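Local coordinates for protein Myo-inositol 2-dehydrogenase (Lactobacillus plantarum WCFS1, PDB 3CEA) that probably oxidises myo-inositol at its 2-position to the corresponding inosose, using bound NAD as the hydride acceptor, at residues T88-C100 / M114-S128. Numbering follows the deposited sequence.
Sequences TIYAMNAGLNVFC and MAKVIKSHPNQIFQS
Gln124 reaches across to the end of helix 84-93 and the turn after it, and gives both amide hydrogens to carbonyls there. The bond from Gln124 NE2 to Met92 O is 2.7 Å long, nearly straight, and lies on a lone pair. The second, from Gln124 NE2 to Leu96 O at 2.8 Å, is more bent and comes from above the carbonyl plane. Together they hold the amide against the Schellman motif at Gly95, whose own N also bonds Met92 O. An extended chain beyond CG (chi2 159°) carries the amide this far. One residue further along, Ile125 N gives its hydrogen to Asn97 OD1, 2.8 Å away. The His121 ring lays one face over Met92 O; its ND1 bonds Val117 O in the ring plane, which fixes its rotation. The chain of selenomethionine Met92 is bent at chi2 and chi3, and its CE meets His121 CB. Val117 packs on Ile89 and Met92 between helices 88-93 and 114-119, whose segment axes run 15° apart. Thr88 CG2 and Cys100 CB each lie 3.7 Å from Phe126 CE1, and Ile118 CD1 backs that ring from its own segment. Val98 N bonds Ile125 O, Gln127 N bonds Val98 O, and Cys100 N bonds Gln127 O. Helix 84-93 thus packs on helix 108-119 of the beta-alpha-beta unit 97-100, 108-119, 126-127; strand 126-127 is outermost in the chain's Rossmann sheet, and helix 295-311 covers Phe99 and Gln127.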
ATOM      1  N   THR A  88     -30.115  31.931  -9.793  1.00 43.93           N
ATOM      2  CA  THR A  88     -29.086  32.476 -10.676  1.00 43.76           C
ATOM      3  C   THR A  88     -29.642  33.611 -11.533  1.00 43.64           C
ATOM      4  O   THR A  88     -29.047  34.685 -11.593  1.00 43.64           O
ATOM      5  CB  THR A  88     -28.453  31.379 -11.561  1.00 43.81           C
ATOM      6  OG1 THR A  88     -27.912  30.352 -10.724  1.00 43.28           O
ATOM      7  CG2 THR A  88     -27.333  31.947 -12.426  1.00 44.10           C
ATOM      8  N   ILE A  89     -30.789  33.377 -12.167  1.00 43.75           N
ATOM      9  CA  ILE A  89     -31.445  34.390 -13.001  1.00 43.56           C
ATOM     10  C   ILE A  89     -31.726  35.675 -12.209  1.00 43.81           C
ATOM     11  O   ILE A  89     -31.387  36.772 -12.660  1.00 44.26           O
ATOM     12  CB  ILE A  89     -32.743  33.844 -13.666  1.00 43.49           C
ATOM     13  CG1 ILE A  89     -32.399  32.775 -14.712  1.00 42.52           C
ATOM     14  CG2 ILE A  89     -33.548  34.974 -14.317  1.00 42.83           C
ATOM     15  CD1 ILE A  89     -33.555  31.853 -15.077  1.00 40.59           C
ATOM     16  N   TYR A  90     -32.319  35.531 -11.025  1.00 43.68           N
ATOM     17  CA  TYR A  90     -32.653  36.684 -10.186  1.00 43.55           C
ATOM     18  C   TYR A  90     -31.414  37.483  -9.774  1.00 43.38           C
ATOM     19  O   TYR A  90     -31.424  38.714  -9.813  1.00 43.18           O
ATOM     20  CB  TYR A  90     -33.445  36.244  -8.952  1.00 43.52           C
ATOM     21  CG  TYR A  90     -34.253  37.357  -8.321  1.00 43.31           C
ATOM     22  CD1 TYR A  90     -35.484  37.737  -8.857  1.00 43.18           C
ATOM     23  CD2 TYR A  90     -33.789  38.029  -7.191  1.00 43.64           C
ATOM     24  CE1 TYR A  90     -36.233  38.763  -8.284  1.00 43.97           C
ATOM     25  CE2 TYR A  90     -34.531  39.056  -6.607  1.00 43.52           C
ATOM     26  CZ  TYR A  90     -35.751  39.417  -7.160  1.00 43.61           C
ATOM     27  OH  TYR A  90     -36.492  40.427  -6.595  1.00 42.84           O
ATOM     28  N   ALA A  91     -30.353  36.770  -9.397  1.00 43.47           N
ATOM     29  CA  ALA A  91     -29.097  37.382  -8.965  1.00 43.50           C
ATOM     30  C   ALA A  91     -28.318  38.014 -10.120  1.00 43.65           C
ATOM     31  O   ALA A  91     -27.733  39.085  -9.954  1.00 43.64           O
ATOM     32  CB  ALA A  91     -28.232  36.364  -8.225  1.00 43.36           C
HETATM   33  N   MSE A  92     -28.310  37.348 -11.275  1.00 43.84           N
HETATM   34  CA  MSE A  92     -27.694  37.893 -12.491  1.00 44.09           C
HETATM   35  C   MSE A  92     -28.371  39.203 -12.909  1.00 44.06           C
HETATM   36  O   MSE A  92     -27.696  40.171 -13.262  1.00 44.06           O
HETATM   37  CB  MSE A  92     -27.756  36.888 -13.649  1.00 44.13           C
HETATM   38  CG  MSE A  92     -26.901  35.628 -13.490  1.00 45.21           C
HETATM   39 SE   MSE A  92     -24.965  35.867 -13.640  0.75 48.16          SE
HETATM   40  CE  MSE A  92     -24.871  36.789 -15.286  1.00 46.73           C
ATOM     41  N   ASN A  93     -29.704  39.221 -12.855  1.00 43.92           N
ATOM     42  CA  ASN A  93     -30.495  40.403 -13.206  1.00 43.98           C
ATOM     43  C   ASN A  93     -30.297  41.582 -12.256  1.00 44.24           C
ATOM     44  O   ASN A  93     -30.550  42.732 -12.623  1.00 44.37           O
ATOM     45  CB  ASN A  93     -31.985  40.050 -13.287  1.00 43.87           C
ATOM     46  CG  ASN A  93     -32.344  39.298 -14.554  1.00 43.48           C
ATOM     47  OD1 ASN A  93     -31.728  39.489 -15.603  1.00 44.21           O
ATOM     48  ND2 ASN A  93     -33.355  38.444 -14.464  1.00 42.71           N
ATOM     49  N   ALA A  94     -29.853  41.288 -11.036  1.00 44.25           N
ATOM     50  CA  ALA A  94     -29.590  42.316 -10.038  1.00 44.33           C
ATOM     51  C   ALA A  94     -28.141  42.803 -10.084  1.00 44.61           C
ATOM     52  O   ALA A  94     -27.704  43.553  -9.208  1.00 44.89           O
ATOM     53  CB  ALA A  94     -29.943  41.805  -8.652  1.00 44.41           C
ATOM     54  N   GLY A  95     -27.402  42.372 -11.105  1.00 44.74           N
ATOM     55  CA  GLY A  95     -26.031  42.837 -11.332  1.00 44.67           C
ATOM     56  C   GLY A  95     -24.958  42.089 -10.562  1.00 44.71           C
ATOM     57  O   GLY A  95     -23.774  42.429 -10.643  1.00 44.98           O
ATOM     58  N   LEU A  96     -25.371  41.063  -9.823  1.00 44.45           N
ATOM     59  CA  LEU A  96     -24.466  40.290  -8.979  1.00 44.08           C
ATOM     60  C   LEU A  96     -23.611  39.308  -9.777  1.00 43.96           C
ATOM     61  O   LEU A  96     -24.025  38.808 -10.826  1.00 43.69           O
ATOM     62  CB  LEU A  96     -25.262  39.530  -7.909  1.00 44.07           C
ATOM     63  CG  LEU A  96     -25.660  40.197  -6.584  1.00 43.84           C
ATOM     64  CD1 LEU A  96     -26.457  41.487  -6.768  1.00 45.57           C
ATOM     65  CD2 LEU A  96     -26.450  39.211  -5.742  1.00 43.92           C
ATOM     66  N   ASN A  97     -22.407  39.051  -9.271  1.00 43.77           N
ATOM     67  CA  ASN A  97     -21.581  37.955  -9.755  1.00 43.59           C
ATOM     68  C   ASN A  97     -22.007  36.694  -9.019  1.00 43.43           C
ATOM     69  O   ASN A  97     -22.256  36.730  -7.814  1.00 43.27           O
ATOM     70  CB  ASN A  97     -20.098  38.250  -9.521  1.00 43.71           C
ATOM     71  CG  ASN A  97     -19.629  39.493 -10.256  1.00 44.40           C
ATOM     72  OD1 ASN A  97     -19.318  39.448 -11.448  1.00 45.21           O
ATOM     73  ND2 ASN A  97     -19.574  40.615  -9.544  1.00 43.63           N
ATOM     74  N   VAL A  98     -22.105  35.584  -9.744  1.00 43.51           N
ATOM     75  CA  VAL A  98     -22.710  34.372  -9.197  1.00 43.31           C
ATOM     76  C   VAL A  98     -21.762  33.176  -9.189  1.00 43.70           C
ATOM     77  O   VAL A  98     -21.196  32.804 -10.221  1.00 43.51           O
ATOM     78  CB  VAL A  98     -24.018  33.991  -9.954  1.00 43.22           C
ATOM     79  CG1 VAL A  98     -24.615  32.707  -9.396  1.00 42.74           C
ATOM     80  CG2 VAL A  98     -25.036  35.118  -9.884  1.00 41.98           C
ATOM     81  N   PHE A  99     -21.595  32.592  -8.005  1.00 44.03           N
ATOM     82  CA  PHE A  99     -21.015  31.267  -7.866  1.00 44.27           C
ATOM     83  C   PHE A  99     -22.143  30.307  -7.510  1.00 44.69           C
ATOM     84  O   PHE A  99     -22.689  30.357  -6.406  1.00 44.83           O
ATOM     85  CB  PHE A  99     -19.931  31.253  -6.786  1.00 44.23           C
ATOM     86  CG  PHE A  99     -19.233  29.925  -6.637  1.00 44.37           C
ATOM     87  CD1 PHE A  99     -19.776  28.920  -5.834  1.00 43.48           C
ATOM     88  CD2 PHE A  99     -18.027  29.685  -7.289  1.00 43.73           C
ATOM     89  CE1 PHE A  99     -19.136  27.693  -5.691  1.00 43.95           C
ATOM     90  CE2 PHE A  99     -17.376  28.461  -7.149  1.00 45.19           C
ATOM     91  CZ  PHE A  99     -17.933  27.462  -6.349  1.00 44.59           C
ATOM     92  N   CYS A 100     -22.497  29.445  -8.456  1.00 45.18           N
ATOM     93  CA  CYS A 100     -23.554  28.464  -8.242  1.00 45.63           C
ATOM     94  C   CYS A 100     -22.962  27.065  -8.147  1.00 46.12           C
ATOM     95  O   CYS A 100     -22.121  26.680  -8.965  1.00 46.30           O
ATOM     96  CB  CYS A 100     -24.582  28.530  -9.376  1.00 45.78           C
ATOM     97  SG  CYS A 100     -26.105  27.604  -9.078  1.00 45.42           S
HETATM   98  N   MSE A 114     -31.675  29.967 -17.955  1.00 44.58           N
HETATM   99  CA  MSE A 114     -30.585  30.333 -17.054  1.00 42.78           C
HETATM  100  C   MSE A 114     -29.299  30.633 -17.830  1.00 43.02           C
HETATM  101  O   MSE A 114     -28.660  31.661 -17.603  1.00 42.87           O
HETATM  102  CB  MSE A 114     -30.365  29.211 -16.033  1.00 42.78           C
HETATM  103  CG  MSE A 114     -29.202  29.408 -15.082  1.00 42.15           C
HETATM  104 SE   MSE A 114     -28.752  27.722 -14.221  0.75 40.07          SE
HETATM  105  CE  MSE A 114     -27.173  28.276 -13.273  1.00 42.94           C
ATOM    106  N   ALA A 115     -28.940  29.737 -18.750  1.00 43.16           N
ATOM    107  CA  ALA A 115     -27.755  29.900 -19.594  1.00 43.30           C
ATOM    108  C   ALA A 115     -27.825  31.170 -20.440  1.00 43.55           C
ATOM    109  O   ALA A 115     -26.823  31.870 -20.599  1.00 43.60           O
ATOM    110  CB  ALA A 115     -27.560  28.681 -20.481  1.00 43.09           C
ATOM    111  N   LYS A 116     -29.015  31.458 -20.968  1.00 43.75           N
ATOM    112  CA  LYS A 116     -29.255  32.652 -21.781  1.00 43.95           C
ATOM    113  C   LYS A 116     -29.111  33.944 -20.970  1.00 44.10           C
ATOM    114  O   LYS A 116     -28.577  34.938 -21.467  1.00 44.24           O
ATOM    115  CB  LYS A 116     -30.636  32.588 -22.441  1.00 43.86           C
ATOM    116  N   VAL A 117     -29.586  33.914 -19.725  1.00 44.23           N
ATOM    117  CA  VAL A 117     -29.482  35.053 -18.806  1.00 44.49           C
ATOM    118  C   VAL A 117     -28.017  35.343 -18.447  1.00 44.75           C
ATOM    119  O   VAL A 117     -27.610  36.507 -18.364  1.00 44.69           O
ATOM    120  CB  VAL A 117     -30.361  34.839 -17.534  1.00 44.52           C
ATOM    121  CG1 VAL A 117     -30.059  35.874 -16.457  1.00 44.75           C
ATOM    122  CG2 VAL A 117     -31.841  34.886 -17.892  1.00 44.07           C
ATOM    123  N   ILE A 118     -27.234  34.281 -18.253  1.00 45.16           N
ATOM    124  CA  ILE A 118     -25.800  34.390 -17.964  1.00 45.48           C
ATOM    125  C   ILE A 118     -25.039  34.989 -19.151  1.00 45.99           C
ATOM    126  O   ILE A 118     -24.151  35.824 -18.968  1.00 46.04           O
ATOM    127  CB  ILE A 118     -25.185  33.020 -17.560  1.00 45.56           C
ATOM    128  CG1 ILE A 118     -25.820  32.499 -16.264  1.00 45.48           C
ATOM    129  CG2 ILE A 118     -23.671  33.132 -17.384  1.00 45.85           C
ATOM    130  CD1 ILE A 118     -25.661  30.999 -16.042  1.00 45.15           C
ATOM    131  N   LYS A 119     -25.405  34.568 -20.362  1.00 46.56           N
ATOM    132  CA  LYS A 119     -24.786  35.066 -21.590  1.00 47.04           C
ATOM    133  C   LYS A 119     -25.050  36.557 -21.802  1.00 47.37           C
ATOM    134  O   LYS A 119     -24.187  37.277 -22.308  1.00 47.46           O
ATOM    135  CB  LYS A 119     -25.276  34.266 -22.800  1.00 47.18           C
ATOM    136  CG  LYS A 119     -24.373  34.347 -24.025  1.00 47.12           C
ATOM    137  N   SER A 120     -26.234  37.017 -21.399  1.00 47.82           N
ATOM    138  CA  SER A 120     -26.628  38.418 -21.585  1.00 48.28           C
ATOM    139  C   SER A 120     -25.970  39.380 -20.583  1.00 48.58           C
ATOM    140  O   SER A 120     -26.126  40.598 -20.695  1.00 48.81           O
ATOM    141  CB  SER A 120     -28.156  38.568 -21.565  1.00 48.27           C
ATOM    142  OG  SER A 120     -28.679  38.408 -20.257  1.00 48.83           O
ATOM    143  N   HIS A 121     -25.241  38.831 -19.613  1.00 48.72           N
ATOM    144  CA  HIS A 121     -24.460  39.640 -18.677  1.00 48.92           C
ATOM    145  C   HIS A 121     -22.981  39.234 -18.728  1.00 49.22           C
ATOM    146  O   HIS A 121     -22.493  38.545 -17.826  1.00 49.02           O
ATOM    147  CB  HIS A 121     -24.999  39.506 -17.249  1.00 48.83           C
ATOM    148  CG  HIS A 121     -26.425  39.940 -17.087  1.00 49.09           C
ATOM    149  ND1 HIS A 121     -27.491  39.124 -17.396  1.00 49.26           N
ATOM    150  CD2 HIS A 121     -26.958  41.099 -16.634  1.00 48.71           C
ATOM    151  CE1 HIS A 121     -28.620  39.764 -17.147  1.00 49.17           C
ATOM    152  NE2 HIS A 121     -28.324  40.964 -16.681  1.00 48.75           N
ATOM    153  N   PRO A 122     -22.257  39.670 -19.782  1.00 49.55           N
ATOM    154  CA  PRO A 122     -20.864  39.248 -19.967  1.00 49.81           C
ATOM    155  C   PRO A 122     -19.894  39.932 -18.999  1.00 49.88           C
ATOM    156  O   PRO A 122     -18.783  39.436 -18.789  1.00 49.94           O
ATOM    157  CB  PRO A 122     -20.566  39.658 -21.413  1.00 49.82           C
ATOM    158  CG  PRO A 122     -21.452  40.822 -21.658  1.00 49.38           C
ATOM    159  CD  PRO A 122     -22.698  40.593 -20.847  1.00 49.37           C
ATOM    160  N   ASN A 123     -20.324  41.058 -18.428  1.00 49.88           N
ATOM    161  CA  ASN A 123     -19.533  41.799 -17.448  0.50 49.80           C
ATOM    162  C   ASN A 123     -19.615  41.185 -16.051  1.00 49.61           C
ATOM    163  O   ASN A 123     -18.853  41.553 -15.154  1.00 49.90           O
ATOM    164  CB  ASN A 123     -19.972  43.267 -17.410  0.50 49.92           C
ATOM    165  CG  ASN A 123     -19.822  43.966 -18.758  0.50 50.35           C
ATOM    166  OD1 ASN A 123     -19.440  43.353 -19.757  0.50 50.18           O
ATOM    167  ND2 ASN A 123     -20.127  45.259 -18.786  0.50 50.37           N
ATOM    168  N   GLN A 124     -20.547  40.248 -15.875  1.00 48.85           N
ATOM    169  CA  GLN A 124     -20.737  39.556 -14.603  1.00 47.93           C
ATOM    170  C   GLN A 124     -20.186  38.142 -14.675  1.00 47.53           C
ATOM    171  O   GLN A 124     -20.488  37.391 -15.609  1.00 47.80           O
ATOM    172  CB  GLN A 124     -22.218  39.523 -14.218  1.00 47.85           C
ATOM    173  CG  GLN A 124     -22.761  40.855 -13.718  1.00 46.81           C
ATOM    174  CD  GLN A 124     -24.271  40.947 -13.817  1.00 45.58           C
ATOM    175  OE1 GLN A 124     -24.803  41.824 -14.496  1.00 44.78           O
ATOM    176  NE2 GLN A 124     -24.971  40.040 -13.145  1.00 45.06           N
ATOM    177  N   ILE A 125     -19.379  37.785 -13.683  1.00 46.71           N
ATOM    178  CA  ILE A 125     -18.765  36.465 -13.623  1.00 45.85           C
ATOM    179  C   ILE A 125     -19.787  35.427 -13.164  1.00 45.45           C
ATOM    180  O   ILE A 125     -20.508  35.645 -12.187  1.00 45.25           O
ATOM    181  CB  ILE A 125     -17.525  36.449 -12.676  1.00 45.74           C
ATOM    182  CG1 ILE A 125     -16.560  37.606 -12.992  1.00 44.93           C
ATOM    183  CG2 ILE A 125     -16.816  35.089 -12.706  1.00 45.20           C
ATOM    184  CD1 ILE A 125     -15.995  37.630 -14.414  1.00 43.72           C
ATOM    185  N   PHE A 126     -19.863  34.319 -13.899  1.00 45.00           N
ATOM    186  CA  PHE A 126     -20.569  33.131 -13.430  1.00 44.59           C
ATOM    187  C   PHE A 126     -19.604  31.956 -13.327  1.00 44.67           C
ATOM    188  O   PHE A 126     -18.798  31.724 -14.228  1.00 44.48           O
ATOM    189  CB  PHE A 126     -21.752  32.765 -14.334  1.00 44.20           C
ATOM    190  CG  PHE A 126     -22.435  31.482 -13.934  1.00 43.39           C
ATOM    191  CD1 PHE A 126     -23.433  31.482 -12.965  1.00 43.26           C
ATOM    192  CD2 PHE A 126     -22.060  30.269 -14.506  1.00 42.71           C
ATOM    193  CE1 PHE A 126     -24.057  30.294 -12.580  1.00 41.85           C
ATOM    194  CE2 PHE A 126     -22.677  29.078 -14.126  1.00 42.15           C
ATOM    195  CZ  PHE A 126     -23.676  29.093 -13.162  1.00 41.55           C
ATOM    196  N   GLN A 127     -19.709  31.208 -12.232  1.00 44.86           N
ATOM    197  CA  GLN A 127     -18.827  30.074 -11.990  1.00 44.87           C
ATOM    198  C   GLN A 127     -19.572  28.887 -11.384  1.00 44.61           C
ATOM    199  O   GLN A 127     -20.319  29.044 -10.415  1.00 44.36           O
ATOM    200  CB  GLN A 127     -17.668  30.499 -11.088  1.00 45.07           C
ATOM    201  CG  GLN A 127     -16.519  29.511 -11.019  1.00 45.96           C
ATOM    202  CD  GLN A 127     -15.243  30.140 -10.502  1.00 47.75           C
ATOM    203  OE1 GLN A 127     -14.835  31.212 -10.954  1.00 48.71           O
ATOM    204  NE2 GLN A 127     -14.599  29.470  -9.551  1.00 48.20           N
ATOM    205  N   SER A 128     -19.356  27.710 -11.978  1.00 44.62           N
ATOM    206  CA  SER A 128     -19.938  26.460 -11.490  0.50 44.79           C
ATOM    207  C   SER A 128     -19.087  25.868 -10.361  1.00 44.78           C
ATOM    208  O   SER A 128     -18.078  26.458  -9.959  1.00 44.82           O
ATOM    209  CB  SER A 128     -20.098  25.455 -12.638  0.50 44.79           C
ATOM    210  OG  SER A 128     -18.841  24.988 -13.099  0.50 45.59           O
TER